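Local coordinates for protein short-chain-enoyl-CoA hydratase (Clostridium acetobutylicum, PDB 5Z7R) that catalyses the reversible hydration of crotonyl-CoA and also accepts hexenoyl-CoA but not higher analogs, as a crotonase of butanoate metabolism, at residues M1-V6 against T32-Y38; L25-N29 against S61-D67; G86-R91 against G142-R148; F90-E94 against E114-D120; I101-N105 against L188-A192. The contacts are given in a common frame with arbitrary orientation. Residues are numbered along the deposited sequence.

Interaction 1: residues M1-V6 against T32-Y38; sequences MELNNV and TLKEMDY
A single carboxylate oxygen, OE1 of Glu-35, receives two successive backbone amides of the N-terminal arm. Asn-5 N donates to Glu-35 OE1 at 3.0 Å, and Asn-4 N donates weakly to the same OE1 at 2.9 Å. The m, t rotamer of Glu-35 carries its carboxylate from helix 30-45 out to the arm. Residues 1-5 are irregular, extended to Leu-3, with psi then falling to 18° at Asn-4 and -14° at Asn-5 before strand 6-11 begins at Val-6. The arm runs against the direction of the helix, pairing CA atoms of Met-1 with Tyr-38 (7.6 Å), Leu-3 with Glu-35 (6.5 Å) and Asn-5 with Thr-32 (5.8 Å). Met-1, all t, lays CB over one face of the Tyr-38 ring, 3.8 Å from the centroid, while its SD makes an oblique Met-aromatic contact at 4.7 Å. Leu-3 CD2 packs on Tyr-38 CD1 (3.8 Å). Val-6 CG2 meets Met-36 CE (3.8 Å), and Val-6 also packs on Val-17; in this crotonase fold the arm thus lies on the first helix, ahead of the outermost strand of the main sheet. The buried acid takes up main-chain amides of Asn-4 and Asn-5, a bonding that does not use their side chains.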
# COMPACT_ATOMS: atom_id res chain seq x y z
N MET A 1 34.91 -18.46 3.97
CA MET A 1 35.53 -17.16 3.58
C MET A 1 36.38 -16.61 4.73
O MET A 1 36.06 -16.82 5.90
CB MET A 1 34.45 -16.15 3.17
CG MET A 1 34.90 -15.15 2.13
SD MET A 1 33.89 -13.66 2.09
CE MET A 1 34.67 -12.73 0.76
N GLU A 2 37.45 -15.90 4.38
CA GLU A 2 38.34 -15.31 5.37
C GLU A 2 38.35 -13.80 5.13
O GLU A 2 38.34 -13.35 3.99
CB GLU A 2 39.73 -15.97 5.30
CG GLU A 2 40.75 -15.46 6.31
CD GLU A 2 41.66 -14.38 5.74
OE1 GLU A 2 41.53 -13.21 6.15
OE2 GLU A 2 42.49 -14.71 4.86
N LEU A 3 38.36 -13.02 6.22
CA LEU A 3 37.91 -11.62 6.20
C LEU A 3 39.04 -10.65 6.43
O LEU A 3 39.74 -10.78 7.43
CB LEU A 3 36.90 -11.41 7.33
CG LEU A 3 35.73 -12.38 7.39
CD1 LEU A 3 34.95 -12.18 8.67
CD2 LEU A 3 34.86 -12.19 6.17
N ASN A 4 39.22 -9.66 5.56
CA ASN A 4 40.23 -8.64 5.84
C ASN A 4 39.78 -7.19 5.68
O ASN A 4 40.60 -6.28 5.60
CB ASN A 4 41.55 -8.94 5.11
CG ASN A 4 41.38 -9.09 3.61
OD1 ASN A 4 41.44 -10.19 3.06
ND2 ASN A 4 41.17 -7.97 2.94
N ASN A 5 38.46 -6.97 5.66
CA ASN A 5 37.86 -5.63 5.82
C ASN A 5 36.91 -5.55 7.04
O ASN A 5 36.56 -4.45 7.51
CB ASN A 5 37.12 -5.22 4.52
CG ASN A 5 38.06 -4.83 3.39
OD1 ASN A 5 39.24 -4.59 3.59
ND2 ASN A 5 37.53 -4.74 2.18
N VAL A 6 36.55 -6.71 7.59
CA VAL A 6 35.52 -6.83 8.62
C VAL A 6 35.89 -7.81 9.72
O VAL A 6 36.10 -8.99 9.45
CB VAL A 6 34.22 -7.34 7.98
CG1 VAL A 6 33.08 -7.42 9.02
CG2 VAL A 6 33.88 -6.46 6.79
N THR A 32 34.12 -5.39 0.70
CA THR A 32 33.56 -5.11 2.02
C THR A 32 32.09 -5.52 2.10
O THR A 32 31.67 -6.24 3.03
CB THR A 32 33.72 -3.62 2.39
OG1 THR A 32 35.06 -3.20 2.13
CG2 THR A 32 33.43 -3.39 3.84
N LEU A 33 31.31 -5.11 1.11
CA LEU A 33 29.91 -5.50 1.06
C LEU A 33 29.77 -7.01 1.04
O LEU A 33 28.92 -7.60 1.75
CB LEU A 33 29.24 -4.90 -0.15
CG LEU A 33 29.12 -3.38 -0.23
CD1 LEU A 33 28.66 -2.95 -1.62
CD2 LEU A 33 28.15 -2.83 0.81
N LYS A 34 30.61 -7.64 0.23
CA LYS A 34 30.62 -9.09 0.12
C LYS A 34 30.91 -9.76 1.46
O LYS A 34 30.17 -10.65 1.90
CB LYS A 34 31.63 -9.52 -0.94
CG LYS A 34 31.16 -9.31 -2.39
CD LYS A 34 31.09 -10.61 -3.18
CE LYS A 34 32.49 -11.13 -3.53
NZ LYS A 34 32.50 -12.59 -3.87
N GLU A 35 31.96 -9.31 2.13
CA GLU A 35 32.29 -9.83 3.46
C GLU A 35 31.16 -9.57 4.48
O GLU A 35 30.88 -10.40 5.36
CB GLU A 35 33.62 -9.22 3.93
CG GLU A 35 34.84 -9.65 3.10
CD GLU A 35 36.15 -8.99 3.52
OE1 GLU A 35 36.49 -8.98 4.73
OE2 GLU A 35 36.87 -8.51 2.61
N MET A 36 30.49 -8.42 4.34
CA MET A 36 29.41 -8.05 5.27
C MET A 36 28.28 -9.06 5.16
O MET A 36 27.76 -9.58 6.16
CB MET A 36 28.92 -6.65 4.93
CG MET A 36 28.04 -5.99 5.98
SD MET A 36 28.79 -5.83 7.62
CE MET A 36 30.32 -5.07 7.14
N ASP A 37 27.96 -9.38 3.92
CA ASP A 37 26.91 -10.35 3.62
C ASP A 37 27.27 -11.72 4.19
O ASP A 37 26.42 -12.43 4.80
CB ASP A 37 26.70 -10.42 2.11
CG ASP A 37 25.45 -11.18 1.73
OD1 ASP A 37 24.37 -10.91 2.29
OD2 ASP A 37 25.55 -12.08 0.89
N TYR A 38 28.54 -12.07 4.05
CA TYR A 38 29.03 -13.30 4.63
C TYR A 38 28.89 -13.26 6.16
O TYR A 38 28.39 -14.25 6.78
CB TYR A 38 30.46 -13.60 4.15
CG TYR A 38 31.11 -14.73 4.92
CD1 TYR A 38 31.81 -14.46 6.10
CD2 TYR A 38 30.99 -16.07 4.51
CE1 TYR A 38 32.39 -15.47 6.85
CE2 TYR A 38 31.57 -17.09 5.26
CZ TYR A 38 32.27 -16.78 6.43
OH TYR A 38 32.87 -17.74 7.22

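Interaction 2: residues L25-N29 against S61-D67; sequences LNALN and SFVAGAD
Leu-28, rotamer m, t, lays its CG against Val-63 CG1 at 3.6 Å. The two segments run side by side in the same direction, with CA pairs Asn-26 to Val-63 (4.7 Å), Leu-28 to Ala-66 (4.3 Å) and Asn-29 to Asp-67 (5.3 Å). Main-chain hydrogen bonds set this register: Ala-64 N to Leu-25 O, Leu-28 N to Gly-65 O and Asp-67 N to Leu-28 O, each 2.9 Å. The last two make one parallel bridge between Leu-28 and Ala-66. Leu-25, Asn-26 and Gly-65 have positive phi (67°, 52° and 74°), while Ala-27 and Leu-28 are extended. In the crotonase fold these loops border the active site, and the Leu-28 side chain is about 7 Å from that of Glu-114, the nucleophile by similarity; in enoyl-CoA hydratases the loop equivalent to 61-67 supplies a backbone amide to the oxyanion hole, as it probably does here. Two weaker bonds hold the other end: Ser-61 OG to Leu-25 O (3.3 Å) and Asn-26 ND2 to Ser-61 O (3.0 Å), while Asn-26 OD1 accepts from Arg-21 N. Asn-29, with OD1 hydrogen-bonded to Thr-32 OG1, and Asp-67 are N-caps of helices 30-45 and 68-71.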
# COMPACT_ATOMS: atom_id res chain seq x y z
N LEU A 25 39.21 5.03 5.98
CA LEU A 25 38.16 5.64 6.76
C LEU A 25 36.97 4.69 6.84
O LEU A 25 35.82 5.13 6.84
CB LEU A 25 37.74 7.00 6.17
CG LEU A 25 38.84 8.05 6.17
CD1 LEU A 25 38.55 9.17 5.18
CD2 LEU A 25 39.07 8.60 7.59
N ASN A 26 37.27 3.39 6.90
CA ASN A 26 36.28 2.33 6.86
C ASN A 26 35.27 2.36 5.69
O ASN A 26 34.15 1.81 5.81
CB ASN A 26 35.54 2.32 8.17
CG ASN A 26 36.46 2.06 9.32
OD1 ASN A 26 37.15 1.05 9.33
ND2 ASN A 26 36.47 2.96 10.29
N ALA A 27 35.69 2.93 4.55
CA ALA A 27 34.81 3.02 3.37
C ALA A 27 34.39 1.66 2.82
O ALA A 27 35.08 0.63 3.02
CB ALA A 27 35.42 3.85 2.26
N LEU A 28 33.23 1.67 2.16
CA LEU A 28 32.65 0.47 1.59
C LEU A 28 33.06 0.31 0.14
O LEU A 28 32.95 1.24 -0.66
CB LEU A 28 31.14 0.54 1.63
CG LEU A 28 30.55 0.76 3.01
CD1 LEU A 28 29.07 1.10 2.88
CD2 LEU A 28 30.77 -0.47 3.88
N ASN A 29 33.54 -0.88 -0.19
CA ASN A 29 33.75 -1.28 -1.57
C ASN A 29 33.14 -2.66 -1.70
O ASN A 29 32.64 -3.20 -0.70
CB ASN A 29 35.24 -1.30 -1.90
CG ASN A 29 36.05 -2.15 -0.93
OD1 ASN A 29 35.53 -3.03 -0.23
ND2 ASN A 29 37.35 -1.88 -0.88
N SER A 61 36.34 7.41 12.15
CA SER A 61 35.26 7.00 11.20
C SER A 61 34.42 5.83 11.60
O SER A 61 34.93 4.81 12.08
CB SER A 61 35.80 6.67 9.80
OG SER A 61 35.49 7.69 8.87
N PHE A 62 33.13 5.99 11.35
CA PHE A 62 32.22 4.86 11.32
C PHE A 62 32.43 4.18 9.95
O PHE A 62 33.04 3.12 9.89
CB PHE A 62 30.77 5.32 11.55
CG PHE A 62 29.76 4.23 11.40
CD1 PHE A 62 29.68 3.21 12.35
CD2 PHE A 62 28.91 4.20 10.31
CE1 PHE A 62 28.76 2.20 12.20
CE2 PHE A 62 28.00 3.20 10.16
CZ PHE A 62 27.91 2.21 11.11
N VAL A 63 31.83 4.75 8.93
CA VAL A 63 32.10 4.39 7.57
C VAL A 63 32.05 5.68 6.79
O VAL A 63 31.04 6.32 6.73
CB VAL A 63 31.06 3.37 7.09
CG1 VAL A 63 31.15 3.11 5.61
CG2 VAL A 63 31.15 2.08 7.86
N ALA A 64 33.16 6.07 6.19
CA ALA A 64 33.17 7.24 5.35
C ALA A 64 32.95 6.90 3.88
O ALA A 64 33.88 6.77 3.13
CB ALA A 64 34.45 8.01 5.53
N GLY A 65 31.71 6.77 3.47
CA GLY A 65 31.40 6.60 2.07
C GLY A 65 31.68 5.26 1.41
O GLY A 65 31.84 4.25 2.05
N ALA A 66 31.72 5.30 0.09
CA ALA A 66 32.06 4.13 -0.68
C ALA A 66 33.12 4.51 -1.70
O ALA A 66 33.23 5.69 -2.08
CB ALA A 66 30.81 3.52 -1.35
N ASP A 67 33.90 3.52 -2.12
CA ASP A 67 34.99 3.69 -3.09
C ASP A 67 34.47 4.18 -4.45
O ASP A 67 33.78 3.46 -5.18
CB ASP A 67 35.75 2.36 -3.24
CG ASP A 67 37.22 2.55 -3.53
OD1 ASP A 67 37.54 3.36 -4.43
OD2 ASP A 67 38.05 1.86 -2.86

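Interaction 3: residues G86-R91 against G142-R148; sequences GNKVFR and GFGGTQR
This buried contact joins the middle of helix 76-95 to the glycine-rich turn that leads into helix 145-153, combining an aromatic pair with a water bridge. The segments come closest at Asn-87 and Phe-143, CA to CA 4.8 Å. Phe-143 (chi1 m) directs its ring edge at the face of Phe-90 (chi1 m) in an offset edge-to-face pair, centroids 5.5 Å apart and planes at 74°; Phe-90 CE2 reaches Phe-143 CB at 3.5 Å. Gly-86 CA lies 3.7 Å from Phe-143 CD1, where a CB would clash with the ring. Gly-144, N-cap of the second helix, has phi/psi 113/-8, and a CB there would collide with Arg-148 NH1. The side chain of Arg-148 (m, t, t) returns toward helix 76-95. A water donates to Asn-87 O (2.9 Å) and Asn-87 OD1 (2.6 Å) and accepts from Arg-148 NH1 (2.8 Å), while Arg-148 NE forms a salt bridge with Glu-94. Asn-87 ND2 donates to Gly-83 O and to Glu-229 of a second subunit, which also accepts from Gly-144 N. Phe-143 N and Gly-145 N donate to Glu-114, the nucleophile by similarity, so this turn holds one of the paired glutamates of a crotonase active site.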
# COMPACT_ATOMS: atom_id res chain seq x y z
N GLY A 86 24.28 -3.61 -3.20
CA GLY A 86 24.43 -2.91 -1.93
C GLY A 86 23.16 -3.04 -1.11
O GLY A 86 23.15 -3.64 -0.02
N ASN A 87 22.07 -2.50 -1.67
CA ASN A 87 20.73 -2.60 -1.05
C ASN A 87 20.35 -4.00 -0.60
O ASN A 87 19.71 -4.20 0.46
CB ASN A 87 19.68 -2.07 -2.01
CG ASN A 87 19.44 -0.61 -1.84
OD1 ASN A 87 19.00 -0.19 -0.78
ND2 ASN A 87 19.73 0.17 -2.86
N LYS A 88 20.73 -4.99 -1.39
CA LYS A 88 20.45 -6.34 -1.00
C LYS A 88 21.21 -6.69 0.29
O LYS A 88 20.68 -7.36 1.17
CB LYS A 88 20.79 -7.32 -2.13
CG LYS A 88 20.32 -8.73 -1.83
CD LYS A 88 20.10 -9.57 -3.10
CE LYS A 88 21.39 -9.85 -3.85
NZ LYS A 88 22.49 -10.32 -2.94
N VAL A 89 22.45 -6.24 0.41
CA VAL A 89 23.22 -6.49 1.61
C VAL A 89 22.61 -5.74 2.81
O VAL A 89 22.34 -6.30 3.84
CB VAL A 89 24.70 -6.06 1.46
CG1 VAL A 89 25.39 -6.19 2.80
CG2 VAL A 89 25.42 -6.92 0.42
N PHE A 90 22.38 -4.46 2.63
CA PHE A 90 21.75 -3.64 3.70
C PHE A 90 20.34 -4.07 4.12
O PHE A 90 20.00 -4.01 5.29
CB PHE A 90 21.73 -2.21 3.22
CG PHE A 90 23.08 -1.58 3.18
CD1 PHE A 90 24.24 -2.36 3.33
CD2 PHE A 90 23.21 -0.21 3.04
CE1 PHE A 90 25.48 -1.78 3.28
CE2 PHE A 90 24.46 0.37 3.01
CZ PHE A 90 25.59 -0.41 3.12
N ARG A 91 19.54 -4.53 3.17
CA ARG A 91 18.20 -5.03 3.47
C ARG A 91 18.26 -6.29 4.29
O ARG A 91 17.38 -6.53 5.13
CB ARG A 91 17.43 -5.31 2.17
CG ARG A 91 16.04 -5.85 2.39
CD ARG A 91 15.22 -4.83 3.17
NE ARG A 91 13.80 -5.12 3.05
CZ ARG A 91 12.89 -4.95 4.01
NH1 ARG A 91 11.62 -5.28 3.76
NH2 ARG A 91 13.20 -4.43 5.18
N GLY A 142 22.56 5.40 -3.39
CA GLY A 142 22.54 4.11 -4.08
C GLY A 142 22.34 2.91 -3.18
O GLY A 142 22.09 1.82 -3.68
N PHE A 143 22.40 3.07 -1.87
CA PHE A 143 22.20 1.92 -0.95
C PHE A 143 21.07 2.19 0.05
O PHE A 143 21.15 1.76 1.22
CB PHE A 143 23.49 1.60 -0.16
CG PHE A 143 24.71 1.30 -0.99
CD1 PHE A 143 24.62 0.74 -2.27
CD2 PHE A 143 25.97 1.50 -0.45
CE1 PHE A 143 25.75 0.44 -3.00
CE2 PHE A 143 27.12 1.19 -1.18
CZ PHE A 143 27.01 0.66 -2.46
N GLY A 144 20.03 2.88 -0.40
CA GLY A 144 18.80 3.01 0.36
C GLY A 144 18.56 4.42 0.84
O GLY A 144 17.49 4.73 1.31
N GLY A 145 19.53 5.29 0.66
CA GLY A 145 19.45 6.64 1.24
C GLY A 145 18.14 7.36 0.98
O GLY A 145 17.60 7.99 1.90
N THR A 146 17.63 7.26 -0.26
CA THR A 146 16.46 8.01 -0.72
C THR A 146 15.21 7.51 -0.05
O THR A 146 14.18 8.16 -0.10
CB THR A 146 16.25 7.89 -2.25
OG1 THR A 146 15.94 6.54 -2.64
CG2 THR A 146 17.47 8.38 -3.02
N GLN A 147 15.29 6.35 0.58
CA GLN A 147 14.14 5.75 1.20
C GLN A 147 14.20 5.74 2.72
O GLN A 147 13.17 5.98 3.40
CB GLN A 147 13.99 4.31 0.72
CG GLN A 147 13.69 4.15 -0.75
CD GLN A 147 12.70 5.18 -1.27
OE1 GLN A 147 11.59 5.32 -0.73
NE2 GLN A 147 13.10 5.92 -2.31
N ARG A 148 15.36 5.40 3.27
CA ARG A 148 15.47 5.21 4.68
C ARG A 148 15.52 6.59 5.42
O ARG A 148 14.92 6.76 6.47
CB ARG A 148 16.66 4.29 5.01
CG ARG A 148 16.36 2.79 4.74
CD ARG A 148 17.33 1.82 5.41
NE ARG A 148 16.97 0.43 5.14
CZ ARG A 148 17.46 -0.28 4.10
NH1 ARG A 148 18.32 0.25 3.27
NH2 ARG A 148 17.05 -1.52 3.88
O HOH W 1 18.72 -1.66 1.31

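Interaction 4: residues F90-E94 against E114-D120; sequences FRRLE and EIAMSCD
In the crotonase fold, the helix bearing the first active-site glutamate, here Glu-114 by similarity, packs in the core of the subunit; this contact sets its C-terminal end against helix 76-95. Residues 90-94 are helical; 114-116 are too, and the chain then turns into loop by Ser-118, whose CA is 5.0 Å from Glu-94 CA. Apolar packing dominates. Phe-90 receives Ile-115 CB over one ring face, a CH-pi contact 4.0 Å from the centroid, with CE1 of Phe-90 at 3.5 Å from CD1 of Ile-115 and CE2 at 3.9 Å from Glu-114 CB. Leu-93, rotamer t, p, brings CD2 to Ile-115 CG1 (4.1 Å) and Cys-119 SG (3.9 Å). Polar side chains find partners within their own segment or elsewhere. Arg-91 NH2 forms a salt bridge with Glu-94 OE2 (2.7 Å), Glu-94 OE1 pairs with Arg-148, and Glu-114 OE2 accepts from Phe-143 N and Gly-145 N. Asp-120 forms salt bridges with Lys-211 and with Lys-159 of a third subunit. Ser-118 OG donates back to Glu-114 O (2.7 Å) and sits 3.5 Å from Phe-90 CB. Backbone meets backbone in a CA-H...O contact, Glu-94 CA to Ser-118 O at 3.2 Å.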
# COMPACT_ATOMS: atom_id res chain seq x y z
N PHE A 90 22.38 -4.46 2.63
CA PHE A 90 21.75 -3.64 3.70
C PHE A 90 20.34 -4.07 4.12
O PHE A 90 20.00 -4.01 5.29
CB PHE A 90 21.73 -2.21 3.22
CG PHE A 90 23.08 -1.58 3.18
CD1 PHE A 90 24.24 -2.36 3.33
CD2 PHE A 90 23.21 -0.21 3.04
CE1 PHE A 90 25.48 -1.78 3.28
CE2 PHE A 90 24.46 0.37 3.01
CZ PHE A 90 25.59 -0.41 3.12
N ARG A 91 19.54 -4.53 3.17
CA ARG A 91 18.20 -5.03 3.47
C ARG A 91 18.26 -6.29 4.29
O ARG A 91 17.38 -6.53 5.13
CB ARG A 91 17.43 -5.31 2.17
CG ARG A 91 16.04 -5.85 2.39
CD ARG A 91 15.22 -4.83 3.17
NE ARG A 91 13.80 -5.12 3.05
CZ ARG A 91 12.89 -4.95 4.01
NH1 ARG A 91 11.62 -5.28 3.76
NH2 ARG A 91 13.20 -4.43 5.18
N ARG A 92 19.30 -7.10 4.06
CA ARG A 92 19.45 -8.35 4.81
C ARG A 92 19.77 -8.06 6.27
O ARG A 92 19.28 -8.75 7.18
CB ARG A 92 20.56 -9.20 4.21
CG ARG A 92 20.66 -10.62 4.79
CD ARG A 92 21.74 -11.38 4.05
NE ARG A 92 21.94 -12.76 4.49
CZ ARG A 92 22.82 -13.58 3.91
NH1 ARG A 92 23.57 -13.13 2.91
NH2 ARG A 92 22.97 -14.81 4.35
N LEU A 93 20.59 -7.03 6.47
CA LEU A 93 20.90 -6.53 7.79
C LEU A 93 19.64 -5.99 8.50
O LEU A 93 19.40 -6.30 9.70
CB LEU A 93 21.95 -5.43 7.68
CG LEU A 93 22.54 -4.95 9.00
CD1 LEU A 93 23.46 -6.01 9.61
CD2 LEU A 93 23.35 -3.68 8.81
N GLU A 94 18.83 -5.23 7.76
CA GLU A 94 17.61 -4.62 8.32
C GLU A 94 16.66 -5.69 8.79
O GLU A 94 16.06 -5.56 9.86
CB GLU A 94 16.95 -3.73 7.26
CG GLU A 94 15.69 -3.00 7.66
CD GLU A 94 15.37 -2.00 6.62
OE1 GLU A 94 15.57 -0.82 6.91
OE2 GLU A 94 15.02 -2.39 5.47
N GLU A 114 23.91 5.20 5.11
CA GLU A 114 22.94 4.17 4.66
C GLU A 114 23.07 2.88 5.42
O GLU A 114 22.05 2.28 5.77
CB GLU A 114 23.02 3.95 3.15
CG GLU A 114 22.63 5.19 2.33
CD GLU A 114 23.08 5.13 0.88
OE1 GLU A 114 24.30 4.93 0.63
OE2 GLU A 114 22.23 5.26 -0.03
N ILE A 115 24.29 2.45 5.75
CA ILE A 115 24.38 1.21 6.51
C ILE A 115 23.84 1.40 7.92
O ILE A 115 23.17 0.52 8.48
CB ILE A 115 25.81 0.59 6.52
CG1 ILE A 115 25.74 -0.86 7.01
CG2 ILE A 115 26.80 1.41 7.36
CD1 ILE A 115 26.88 -1.72 6.49
N ALA A 116 24.12 2.55 8.50
CA ALA A 116 23.68 2.83 9.87
C ALA A 116 22.14 2.87 9.91
O ALA A 116 21.51 2.32 10.83
CB ALA A 116 24.29 4.14 10.36
N MET A 117 21.53 3.46 8.87
CA MET A 117 20.04 3.54 8.78
C MET A 117 19.41 2.18 8.58
O MET A 117 18.21 2.02 8.79
CB MET A 117 19.63 4.42 7.64
CG MET A 117 20.04 5.84 7.88
SD MET A 117 19.29 7.09 6.86
CE MET A 117 20.13 6.99 5.29
N SER A 118 20.24 1.20 8.20
CA SER A 118 19.77 -0.15 7.98
C SER A 118 19.84 -1.00 9.21
O SER A 118 19.41 -2.13 9.17
CB SER A 118 20.59 -0.82 6.85
OG SER A 118 20.65 -0.00 5.68
N CYS A 119 20.36 -0.48 10.31
CA CYS A 119 20.24 -1.17 11.62
C CYS A 119 18.97 -0.78 12.39
O CYS A 119 18.32 0.23 12.10
CB CYS A 119 21.44 -0.85 12.50
SG CYS A 119 23.04 -1.07 11.69
N ASP A 120 18.62 -1.59 13.36
CA ASP A 120 17.49 -1.32 14.22
C ASP A 120 17.57 0.02 15.03
O ASP A 120 16.63 0.81 15.00
CB ASP A 120 17.32 -2.50 15.16
CG ASP A 120 16.94 -3.76 14.43
OD1 ASP A 120 15.83 -3.77 13.87
OD2 ASP A 120 17.72 -4.73 14.41

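Interaction 5: residues I101-N105 against L188-A192; sequences IAAVN and LMNTA
Leu-188 opens helix 188-201 with its side chain (chi1 t, chi2 39°) aimed at the end of strand 100-104. Its CD1 rests on Ala-103 CB at 3.7 Å, and its CD2 lies 3.4 Å from both Val-104 O and Asn-105 CA and 3.6 Å from Asn-105 CB, so the two methyls straddle the point where the strand passes into a loop. Met-189, coiled in an m, m, m rotamer, brings SD to 4.3 Å from Ala-103 CB. One turn on from Leu-188, Ala-192 N bonds back to Leu-188 O (2.9 Å), which puts the Ala-192 side chain on the same helix face: CB is 4.4 Å from Ala-103 CB and 4.3 Å from Ile-101 CG2, and Ala-192 O meets Ile-101 CD1 at 3.9 Å. The short helix and strand segments run nearly antiparallel, 167° between their directions, with axes 8.9 Å apart; the nearest CA atoms are Ala-103 and Ala-192 (6.4 Å). Strand alternation turns Ile-101 and Ala-103 toward the helix and Ala-102 and Val-104 away. The packing is purely van der Waals, a helix laid on one face of the main crotonase sheet, where it also touches Ile-53 of strand 51-56 and Ile-123 of strand 121-125, which flank strand 100-104.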
# COMPACT_ATOMS: atom_id res chain seq x y z
N ILE A 101 22.51 -2.80 16.45
CA ILE A 101 22.76 -1.50 16.96
C ILE A 101 23.96 -0.98 16.21
O ILE A 101 25.03 -1.63 16.22
CB ILE A 101 23.08 -1.58 18.49
CG1 ILE A 101 21.88 -2.12 19.27
CG2 ILE A 101 23.46 -0.23 19.09
CD1 ILE A 101 22.29 -2.94 20.47
N ALA A 102 23.80 0.16 15.57
CA ALA A 102 24.92 0.89 15.02
C ALA A 102 25.56 1.81 16.09
O ALA A 102 24.91 2.77 16.58
CB ALA A 102 24.48 1.73 13.86
N ALA A 103 26.81 1.53 16.45
CA ALA A 103 27.57 2.45 17.27
C ALA A 103 28.36 3.35 16.37
O ALA A 103 29.45 3.03 15.92
CB ALA A 103 28.46 1.71 18.24
N VAL A 104 27.79 4.50 16.08
CA VAL A 104 28.39 5.36 15.08
C VAL A 104 29.43 6.14 15.83
O VAL A 104 29.12 7.03 16.65
CB VAL A 104 27.34 6.27 14.41
CG1 VAL A 104 27.97 7.19 13.38
CG2 VAL A 104 26.27 5.41 13.78
N ASN A 105 30.67 5.79 15.56
CA ASN A 105 31.81 6.31 16.29
C ASN A 105 32.48 7.45 15.58
O ASN A 105 33.47 7.98 16.05
CB ASN A 105 32.83 5.21 16.56
CG ASN A 105 33.41 4.62 15.28
OD1 ASN A 105 34.48 5.04 14.81
ND2 ASN A 105 32.67 3.68 14.68
N LEU A 188 30.74 5.30 24.14
CA LEU A 188 29.98 4.64 23.04
C LEU A 188 29.73 3.12 23.14
O LEU A 188 28.58 2.65 23.18
CB LEU A 188 30.64 4.97 21.70
CG LEU A 188 29.93 4.48 20.43
CD1 LEU A 188 28.43 4.64 20.57
CD2 LEU A 188 30.40 5.26 19.22
N MET A 189 30.79 2.34 23.19
CA MET A 189 30.63 0.89 23.20
C MET A 189 30.00 0.39 24.48
O MET A 189 29.27 -0.61 24.45
CB MET A 189 31.98 0.21 22.96
CG MET A 189 32.45 0.33 21.51
SD MET A 189 31.44 -0.57 20.27
CE MET A 189 31.09 -2.11 21.12
N ASN A 190 30.27 1.04 25.61
CA ASN A 190 29.58 0.65 26.85
C ASN A 190 28.12 0.92 26.64
O ASN A 190 27.30 0.07 27.00
CB ASN A 190 30.05 1.41 28.12
CG ASN A 190 31.40 0.94 28.64
OD1 ASN A 190 31.81 -0.21 28.44
ND2 ASN A 190 32.12 1.85 29.30
N THR A 191 27.78 2.09 26.09
CA THR A 191 26.35 2.37 25.91
C THR A 191 25.68 1.29 25.01
O THR A 191 24.70 0.67 25.43
CB THR A 191 26.08 3.79 25.38
OG1 THR A 191 26.74 4.73 26.21
CG2 THR A 191 24.59 4.09 25.40
N ALA A 192 26.25 1.06 23.81
CA ALA A 192 25.82 -0.03 22.92
C ALA A 192 25.67 -1.37 23.62
O ALA A 192 24.65 -2.06 23.45
CB ALA A 192 26.78 -0.18 21.79

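How the interactions relate
From the N terminus, interaction 1 folds the arm before strand 6-11 onto helix 30-45, and interaction 2 crosses it, closing from the loop before that helix to strand 63-64; Asn-5 and Asn-29 touch where they meet. Both close before interactions 3 and 4, which set out together from helix 76-95 and share Phe-90 and Arg-91. The shorter loop of interaction 4 reaches helix 111-117, the longer one of interaction 3 helix 145-153, and the Arg-148 to Glu-94 salt bridge joins them. Interaction 5 crosses both, carrying strand 100-104 to helix 188-201, and contacts interaction 4 through Ala-102 and Cys-119. Phe-90 also packs on Leu-28 and Leu-33, linking interactions 1 to 4.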